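Local atomic coordinates of DegV family protein (Eubacterium eligens, PDB entry 3FDJ), a protein that is of unknown function but, as a member of the DegV family, probably binds a fatty acid. Residues Lys152-Cys157 against Asp217-Glu222; Gln121-Leu126 against Lys225-His230. One frame throughout, in Å; residues are numbered along the deposited sequence.

Interaction 1 (Lys152-Cys157 against Asp217-Glu222)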
ATOM      1  N   LYS A 152      15.255  -3.438  -3.584  1.00  9.94           N
ATOM      2  CA  LYS A 152      15.706  -3.723  -2.225  1.00 11.85           C
ATOM      3  C   LYS A 152      14.612  -3.392  -1.203  1.00 11.51           C
ATOM      4  O   LYS A 152      14.895  -2.870  -0.101  1.00 12.62           O
ATOM      5  CB  LYS A 152      16.985  -2.933  -1.895  1.00 12.21           C
ATOM      6  CG  LYS A 152      18.130  -3.218  -2.828  1.00 16.65           C
ATOM      7  CD  LYS A 152      19.380  -2.418  -2.447  1.00 21.56           C
ATOM      8  CE  LYS A 152      20.595  -2.902  -3.215  1.00 25.26           C
ATOM      9  NZ  LYS A 152      20.910  -4.354  -2.937  1.00 28.44           N
ATOM     10  N   THR A 153      13.362  -3.672  -1.575  1.00 10.97           N
ATOM     11  CA  THR A 153      12.228  -3.517  -0.659  1.00 11.19           C
ATOM     12  C   THR A 153      11.309  -4.747  -0.793  1.00 11.21           C
ATOM     13  O   THR A 153      11.266  -5.365  -1.853  1.00 12.66           O
ATOM     14  CB  THR A 153      11.398  -2.213  -0.903  1.00 11.72           C
ATOM     15  OG1 THR A 153      10.768  -2.264  -2.190  1.00 13.01           O
ATOM     16  CG2 THR A 153      12.277  -0.953  -0.810  1.00 11.58           C
ATOM     17  N   ARG A 154      10.594  -5.094   0.283  1.00  9.42           N
ATOM     18  CA  ARG A 154       9.691  -6.224   0.309  1.00 10.01           C
ATOM     19  C   ARG A 154       8.441  -5.876   1.081  1.00 10.41           C
ATOM     20  O   ARG A 154       8.441  -4.938   1.880  1.00 11.21           O
ATOM     21  CB  ARG A 154      10.335  -7.419   0.985  1.00  9.29           C
ATOM     22  CG  ARG A 154      11.516  -8.021   0.218  1.00 10.67           C
ATOM     23  CD  ARG A 154      11.125  -8.687  -1.113  1.00 10.92           C
ATOM     24  NE  ARG A 154      10.129  -9.741  -0.936  1.00  9.82           N
ATOM     25  CZ  ARG A 154      10.361 -11.005  -0.595  1.00 12.90           C
ATOM     26  NH1 ARG A 154      11.598 -11.455  -0.408  1.00 13.33           N
ATOM     27  NH2 ARG A 154       9.327 -11.851  -0.472  1.00 12.36           N
ATOM     28  N   LEU A 155       7.393  -6.656   0.854  1.00  9.78           N
ATOM     29  CA  LEU A 155       6.161  -6.534   1.596  1.00 10.12           C
ATOM     30  C   LEU A 155       5.699  -7.893   2.082  1.00 10.26           C
ATOM     31  O   LEU A 155       5.720  -8.868   1.329  1.00 10.51           O
ATOM     32  CB  LEU A 155       5.062  -5.907   0.729  1.00 10.90           C
ATOM     33  CG  LEU A 155       3.686  -5.776   1.398  1.00 11.75           C
ATOM     34  CD1 LEU A 155       3.010  -4.471   0.952  1.00 13.51           C
ATOM     35  CD2 LEU A 155       2.806  -6.964   1.113  1.00 12.39           C
ATOM     36  N   PHE A 156       5.235  -7.936   3.323  1.00 10.20           N
ATOM     37  CA  PHE A 156       4.582  -9.112   3.865  1.00 10.12           C
ATOM     38  C   PHE A 156       3.273  -8.694   4.515  1.00 11.46           C
ATOM     39  O   PHE A 156       3.132  -7.548   4.995  1.00 11.29           O
ATOM     40  CB  PHE A 156       5.479  -9.803   4.896  1.00 10.30           C
ATOM     41  CG  PHE A 156       6.769 -10.303   4.335  1.00 12.05           C
ATOM     42  CD1 PHE A 156       6.817 -11.501   3.613  1.00 12.15           C
ATOM     43  CD2 PHE A 156       7.938  -9.564   4.480  1.00 14.33           C
ATOM     44  CE1 PHE A 156       8.004 -11.945   3.052  1.00 12.75           C
ATOM     45  CE2 PHE A 156       9.131 -10.025   3.934  1.00 14.13           C
ATOM     46  CZ  PHE A 156       9.164 -11.204   3.215  1.00 13.85           C
ATOM     47  N   CYS A 157       2.316  -9.611   4.556  1.00  9.94           N
ATOM     48  CA  CYS A 157       1.046  -9.318   5.187  1.00 10.50           C
ATOM     49  C   CYS A 157       0.563 -10.525   5.967  1.00  9.45           C
ATOM     50  O   CYS A 157       0.987 -11.643   5.713  1.00 10.45           O
ATOM     51  CB  CYS A 157       0.006  -8.880   4.163  1.00 10.71           C
ATOM     52  SG  CYS A 157      -0.392 -10.103   2.952  1.00 16.72           S
ATOM     53  N   ASP A 217      14.616 -12.597   7.661  1.00 11.20           N
ATOM     54  CA  ASP A 217      15.975 -13.129   7.564  1.00 12.72           C
ATOM     55  C   ASP A 217      16.292 -13.576   6.125  1.00 12.78           C
ATOM     56  O   ASP A 217      17.318 -13.192   5.536  1.00 12.34           O
ATOM     57  CB  ASP A 217      16.180 -14.339   8.498  1.00 13.42           C
ATOM     58  CG  ASP A 217      16.274 -13.957   9.984  1.00 16.78           C
ATOM     59  OD1 ASP A 217      16.359 -12.753  10.327  1.00 20.89           O
ATOM     60  OD2 ASP A 217      16.261 -14.886  10.835  1.00 20.06           O
ATOM     61  N   ASP A 218      15.416 -14.403   5.571  1.00 11.80           N
ATOM     62  CA  ASP A 218      15.612 -14.905   4.213  1.00 13.00           C
ATOM     63  C   ASP A 218      15.559 -13.792   3.167  1.00 12.39           C
ATOM     64  O   ASP A 218      16.235 -13.869   2.150  1.00 11.87           O
ATOM     65  CB  ASP A 218      14.567 -15.953   3.884  1.00 13.41           C
ATOM     66  CG  ASP A 218      14.862 -17.295   4.526  1.00 20.72           C
ATOM     67  OD1 ASP A 218      15.888 -17.428   5.248  1.00 26.05           O
ATOM     68  OD2 ASP A 218      14.061 -18.236   4.300  1.00 27.12           O
ATOM     69  N   ALA A 219      14.752 -12.764   3.418  1.00 10.25           N
ATOM     70  CA  ALA A 219      14.614 -11.640   2.494  1.00 10.14           C
ATOM     71  C   ALA A 219      15.832 -10.704   2.494  1.00 10.42           C
ATOM     72  O   ALA A 219      15.944  -9.845   1.621  1.00 11.52           O
ATOM     73  CB  ALA A 219      13.344 -10.835   2.828  1.00  9.56           C
ATOM     74  N   GLY A 220      16.733 -10.852   3.458  1.00  9.67           N
ATOM     75  CA  GLY A 220      17.901  -9.975   3.539  1.00  9.75           C
ATOM     76  C   GLY A 220      17.657  -8.714   4.353  1.00  9.76           C
ATOM     77  O   GLY A 220      18.385  -7.725   4.211  1.00 10.05           O
ATOM     78  N   TYR A 221      16.669  -8.760   5.242  1.00  9.78           N
ATOM     79  CA  TYR A 221      16.415  -7.639   6.153  1.00  9.92           C
ATOM     80  C   TYR A 221      17.558  -7.531   7.150  1.00 10.82           C
ATOM     81  O   TYR A 221      17.975  -8.530   7.751  1.00 10.78           O
ATOM     82  CB  TYR A 221      15.086  -7.794   6.894  1.00 10.01           C
ATOM     83  CG  TYR A 221      14.791  -6.576   7.733  1.00  9.50           C
ATOM     84  CD1 TYR A 221      14.569  -5.339   7.137  1.00  9.24           C
ATOM     85  CD2 TYR A 221      14.742  -6.652   9.125  1.00 10.84           C
ATOM     86  CE1 TYR A 221      14.309  -4.216   7.889  1.00  8.84           C
ATOM     87  CE2 TYR A 221      14.481  -5.534   9.890  1.00 11.09           C
ATOM     88  CZ  TYR A 221      14.254  -4.316   9.266  1.00 12.08           C
ATOM     89  OH  TYR A 221      14.012  -3.188  10.007  1.00 11.67           O
ATOM     90  N   GLU A 222      18.087  -6.316   7.300  1.00 11.36           N
ATOM     91  CA  GLU A 222      19.207  -6.046   8.195  1.00 12.35           C
ATOM     92  C   GLU A 222      19.004  -4.786   9.057  1.00 12.22           C
ATOM     93  O   GLU A 222      19.955  -4.049   9.352  1.00 12.83           O
ATOM     94  CB  GLU A 222      20.491  -5.922   7.359  1.00 13.45           C
ATOM     95  CG  GLU A 222      20.956  -7.261   6.819  1.00 17.22           C
ATOM     96  CD  GLU A 222      22.318  -7.213   6.133  1.00 22.08           C
ATOM     97  OE1 GLU A 222      22.825  -6.086   5.875  1.00 22.98           O
ATOM     98  OE2 GLU A 222      22.859  -8.318   5.842  1.00 22.94           O
TER
HETATM   99  O   HOH W   1      14.260  -9.906  -0.719  1.00 13.81           O

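Interaction 2 (Gln121-Leu126 against Lys225-His230)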
ATOM      1  N   GLN A 121       4.633  -0.395   1.290  1.00  8.97           N
ATOM      2  CA  GLN A 121       5.681  -0.368   0.265  1.00  9.54           C
ATOM      3  C   GLN A 121       5.591   0.911  -0.582  1.00  9.71           C
ATOM      4  O   GLN A 121       6.625   1.516  -0.911  1.00 10.49           O
ATOM      5  CB  GLN A 121       5.652  -1.654  -0.580  1.00 10.46           C
ATOM      6  CG  GLN A 121       6.890  -1.862  -1.501  1.00 12.28           C
ATOM      7  CD  GLN A 121       7.195  -3.335  -1.823  1.00 14.02           C
ATOM      8  OE1 GLN A 121       6.350  -4.214  -1.669  1.00 16.38           O
ATOM      9  NE2 GLN A 121       8.398  -3.593  -2.349  1.00 15.56           N
HETATM   10  N   MSE A 122       4.370   1.332  -0.900  1.00  9.16           N
HETATM   11  CA  MSE A 122       4.135   2.637  -1.560  1.00  9.13           C
HETATM   12  C   MSE A 122       4.647   3.753  -0.656  1.00  9.42           C
HETATM   13  O   MSE A 122       5.326   4.667  -1.130  1.00  9.86           O
HETATM   14  CB  MSE A 122       2.644   2.857  -1.884  1.00  9.73           C
HETATM   15  CG  MSE A 122       2.091   1.866  -2.884  1.00 10.63           C
HETATM   16 SE   MSE A 122       0.208   2.112  -3.137  0.80  9.49          SE
HETATM   17  CE  MSE A 122       0.257   3.927  -3.968  1.00  8.43           C
ATOM     18  N   ARG A 123       4.374   3.660   0.650  1.00  8.90           N
ATOM     19  CA  ARG A 123       4.915   4.650   1.588  1.00  9.10           C
ATOM     20  C   ARG A 123       6.437   4.728   1.567  1.00  8.82           C
ATOM     21  O   ARG A 123       6.994   5.828   1.521  1.00  8.06           O
ATOM     22  CB  ARG A 123       4.405   4.434   3.021  1.00  8.78           C
ATOM     23  CG  ARG A 123       4.881   5.496   3.938  1.00 10.16           C
ATOM     24  CD  ARG A 123       4.258   5.398   5.298  1.00 11.30           C
ATOM     25  NE  ARG A 123       4.798   6.469   6.116  1.00 11.58           N
ATOM     26  CZ  ARG A 123       4.207   6.975   7.195  1.00 15.69           C
ATOM     27  NH1 ARG A 123       3.028   6.509   7.638  1.00 14.01           N
ATOM     28  NH2 ARG A 123       4.799   7.984   7.820  1.00 16.06           N
ATOM     29  N   ILE A 124       7.105   3.572   1.598  1.00  8.55           N
ATOM     30  CA  ILE A 124       8.568   3.536   1.546  1.00  9.02           C
ATOM     31  C   ILE A 124       9.104   4.173   0.252  1.00  8.85           C
ATOM     32  O   ILE A 124      10.095   4.899   0.269  1.00  9.60           O
ATOM     33  CB  ILE A 124       9.096   2.099   1.778  1.00  9.13           C
ATOM     34  CG1 ILE A 124       8.971   1.758   3.263  1.00  8.40           C
ATOM     35  CG2 ILE A 124      10.557   1.949   1.343  1.00  8.73           C
ATOM     36  CD1 ILE A 124       9.534   0.379   3.682  1.00 11.03           C
ATOM     37  N   ILE A 125       8.465   3.889  -0.866  1.00  8.98           N
ATOM     38  CA  ILE A 125       8.842   4.524  -2.132  1.00  9.31           C
ATOM     39  C   ILE A 125       8.712   6.060  -2.033  1.00  8.50           C
ATOM     40  O   ILE A 125       9.640   6.794  -2.362  1.00  7.86           O
ATOM     41  CB  ILE A 125       8.023   3.951  -3.303  1.00  9.22           C
ATOM     42  CG1 ILE A 125       8.400   2.485  -3.507  1.00  9.86           C
ATOM     43  CG2 ILE A 125       8.257   4.759  -4.591  1.00 11.27           C
ATOM     44  CD1 ILE A 125       7.440   1.687  -4.407  1.00 11.40           C
ATOM     45  N   LEU A 126       7.571   6.523  -1.551  1.00  8.76           N
ATOM     46  CA  LEU A 126       7.313   7.963  -1.408  1.00  8.81           C
ATOM     47  C   LEU A 126       8.354   8.622  -0.518  1.00  9.39           C
ATOM     48  O   LEU A 126       8.859   9.703  -0.845  1.00  9.81           O
ATOM     49  CB  LEU A 126       5.917   8.199  -0.853  1.00  8.46           C
ATOM     50  CG  LEU A 126       4.801   7.956  -1.845  1.00  9.12           C
ATOM     51  CD1 LEU A 126       3.485   7.758  -1.108  1.00 11.88           C
ATOM     52  CD2 LEU A 126       4.701   9.128  -2.832  1.00  7.79           C
ATOM     53  N   LYS A 225      14.715   0.634   7.190  1.00 10.02           N
ATOM     54  CA  LYS A 225      13.417   1.232   7.353  1.00 10.58           C
ATOM     55  C   LYS A 225      12.301   0.175   7.318  1.00 10.18           C
ATOM     56  O   LYS A 225      12.327  -0.741   6.505  1.00 10.09           O
ATOM     57  CB  LYS A 225      13.232   2.280   6.253  1.00 11.13           C
ATOM     58  CG  LYS A 225      11.932   3.018   6.336  1.00 12.47           C
ATOM     59  CD  LYS A 225      11.782   4.014   5.202  1.00 11.70           C
ATOM     60  CE  LYS A 225      12.763   5.126   5.302  1.00 13.76           C
ATOM     61  NZ  LYS A 225      12.334   6.290   4.482  1.00 12.69           N
ATOM     62  N   LEU A 226      11.345   0.319   8.231  1.00 10.25           N
ATOM     63  CA  LEU A 226      10.240  -0.612   8.435  1.00 10.48           C
ATOM     64  C   LEU A 226       8.959   0.186   8.608  1.00  9.96           C
ATOM     65  O   LEU A 226       8.903   1.125   9.417  1.00  9.22           O
ATOM     66  CB  LEU A 226      10.469  -1.419   9.727  1.00 11.44           C
ATOM     67  CG  LEU A 226       9.307  -2.281  10.254  1.00 12.71           C
ATOM     68  CD1 LEU A 226       9.050  -3.397   9.286  1.00 14.60           C
ATOM     69  CD2 LEU A 226       9.642  -2.800  11.675  1.00 13.74           C
ATOM     70  N   ARG A 227       7.925  -0.176   7.855  1.00  8.93           N
ATOM     71  CA  ARG A 227       6.639   0.523   7.914  1.00  8.99           C
ATOM     72  C   ARG A 227       5.556  -0.534   8.053  1.00  8.66           C
ATOM     73  O   ARG A 227       5.532  -1.502   7.301  1.00  9.08           O
ATOM     74  CB  ARG A 227       6.417   1.381   6.641  1.00  8.55           C
ATOM     75  CG  ARG A 227       7.416   2.534   6.489  1.00  9.19           C
ATOM     76  CD  ARG A 227       7.255   3.565   7.579  1.00  9.75           C
ATOM     77  NE  ARG A 227       8.209   4.673   7.474  1.00  8.82           N
ATOM     78  CZ  ARG A 227       9.366   4.782   8.120  1.00  9.91           C
ATOM     79  NH1 ARG A 227       9.768   3.882   9.007  1.00 11.73           N
ATOM     80  NH2 ARG A 227      10.099   5.867   7.914  1.00 11.22           N
ATOM     81  N   ILE A 228       4.694  -0.376   9.049  1.00  9.14           N
ATOM     82  CA  ILE A 228       3.638  -1.351   9.319  1.00  9.10           C
ATOM     83  C   ILE A 228       2.295  -0.621   9.421  1.00  9.81           C
ATOM     84  O   ILE A 228       2.149   0.299  10.255  1.00  9.39           O
ATOM     85  CB  ILE A 228       3.875  -2.093  10.658  1.00  9.66           C
ATOM     86  CG1 ILE A 228       5.293  -2.669  10.760  1.00  9.01           C
ATOM     87  CG2 ILE A 228       2.779  -3.163  10.884  1.00  8.95           C
ATOM     88  CD1 ILE A 228       5.673  -3.278  12.158  1.00 11.62           C
ATOM     89  N   CYS A 229       1.329  -1.003   8.585  1.00 10.53           N
ATOM     90  CA  CYS A 229      -0.036  -0.526   8.739  1.00 11.60           C
ATOM     91  C   CYS A 229      -0.933  -1.665   9.216  1.00 10.68           C
ATOM     92  O   CYS A 229      -0.607  -2.856   9.055  1.00 11.32           O
ATOM     93  CB  CYS A 229      -0.582   0.159   7.475  1.00 12.46           C
ATOM     94  SG  CYS A 229      -1.080  -0.953   6.275  1.00 18.52           S
ATOM     95  N   HIS A 230      -2.013  -1.293   9.893  1.00  9.99           N
ATOM     96  CA  HIS A 230      -2.938  -2.221  10.472  1.00  8.84           C
ATOM     97  C   HIS A 230      -4.362  -1.745  10.298  1.00  8.63           C
ATOM     98  O   HIS A 230      -4.629  -0.540  10.188  1.00  9.34           O
ATOM     99  CB  HIS A 230      -2.635  -2.438  11.960  1.00  9.98           C
ATOM    100  CG  HIS A 230      -2.876  -1.229  12.794  1.00  9.93           C
ATOM    101  ND1 HIS A 230      -4.117  -0.923  13.316  1.00 10.63           N
ATOM    102  CD2 HIS A 230      -2.057  -0.209  13.138  1.00 10.75           C
ATOM    103  CE1 HIS A 230      -4.037   0.221  13.972  1.00 11.83           C
ATOM    104  NE2 HIS A 230      -2.798   0.675  13.879  1.00 10.05           N
TER
HETATM  105  O   HOH W   2      12.238   5.009   1.985  1.00 13.05           O

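Interaction 1 (Lys152-Cys157 against Asp217-Glu222)
Ala219 places its CB against two side chains of strand 153-159, Arg154 and Phe156. The tight part is small: the Ala219 methyl meets the end of Arg154 and the rim of Phe156. CB lies 3.7 Å from Arg154 NH1, meeting the guanidinium obliquely, and 4.2 Å from Phe156 CZ, near the plane of the ring at its edge. The same CZ sits 3.7 Å above one face of the Arg154 guanidinium, offset toward its rim, so methyl, ring and guanidinium pack as a cluster. Arg154 starts with CG beside its backbone N (chi1 -67°) and bends again at chi2 and chi3, which brings a face of the guanidinium to Phe156 CZ. NH2 is hydrogen-bonded to Thr189 OG1, which helps to fix the group's rotation. The other side is looser and bridged by water. A water in the guanidinium plane accepts from Arg154 NH1 at 3.1 Å and donates to Ala219 O at 2.9 Å. Further into the protein Phe156 packs on Leu212, Leu215 and Leu216 of helix 205-219. The contact is characteristic of a helix packed on one face of a beta-sheet and closed at its C-terminal end by a Schellman motif, with Gly220 at positive phi.

Interaction 2 (Gln121-Leu126 against Lys225-His230)
The guanidinium groups of Arg123 and Arg227 stand almost perpendicular, their planes 83° apart; Arg123 NE comes obliquely to the Arg227 group, and Arg227 CD likewise to the Arg123 group. This is helix-on-sheet packing in the alpha/beta fold: helix 120-134 lies against strand 226-230, on the face turned away from helix 234-248. One face of the Arg227 group carries Lys225 CG, 3.4 Å above the plane and offset toward the rim. Close to that plane lies Leu226 O, which accepts from Arg227 NH1 at 2.9 Å; the donor sits above the carbonyl plane. The Arg123 group makes a cation-pi contact with Tyr256. The arginine side chains cross at about a right angle, and Arg123 NE and Arg227 NE are 4.1 Å apart. These like charges are probably balanced by Glu127, which forms salt bridges with Arg123, Lys225 and Arg227; Asp252 is a second partner of Arg227. Arg123 has CG opposite the backbone N (chi1 -176°), and an extended chain carries NE across to Arg227 CD. The apolar part is made by Ile124. Its CG1 packs 3.7 Å from Arg227 CG and 4.1 Å from Lys225 CD, its side chain running in the opposite sense to that of the lysine. A leucine in place of Arg227 would probably cost Asp252 and Glu127 an arginine partner each, and Leu226 O its bond from NH1. Beyond this apolar patch, a water donates to Ile124 O at 2.7 Å and accepts from Lys225 NZ at 2.8 Å.

Overall arrangement
From the N terminus, the chain first builds the sheet that ends with strand 109-114, then enters helix 120-134, the first side of interaction 2. Strand 153-159 and helix 205-219 follow, and interaction 1 closes a loop there: 59 residues separate segments 152-157 and 217-222. Strand 226-230 comes next and closes the longer loop of interaction 2, 98 residues, which holds all of interaction 1. The two contacts therefore nest and do not cross. Both reach the C-terminal mixed sheet, but from opposite faces, helix 205-219 on one and helix 120-134 on the other. They touch through strand 153-159, where Thr153 OG1 and Gln121 NE2 are 2.7 Å apart, a probable hydrogen bond.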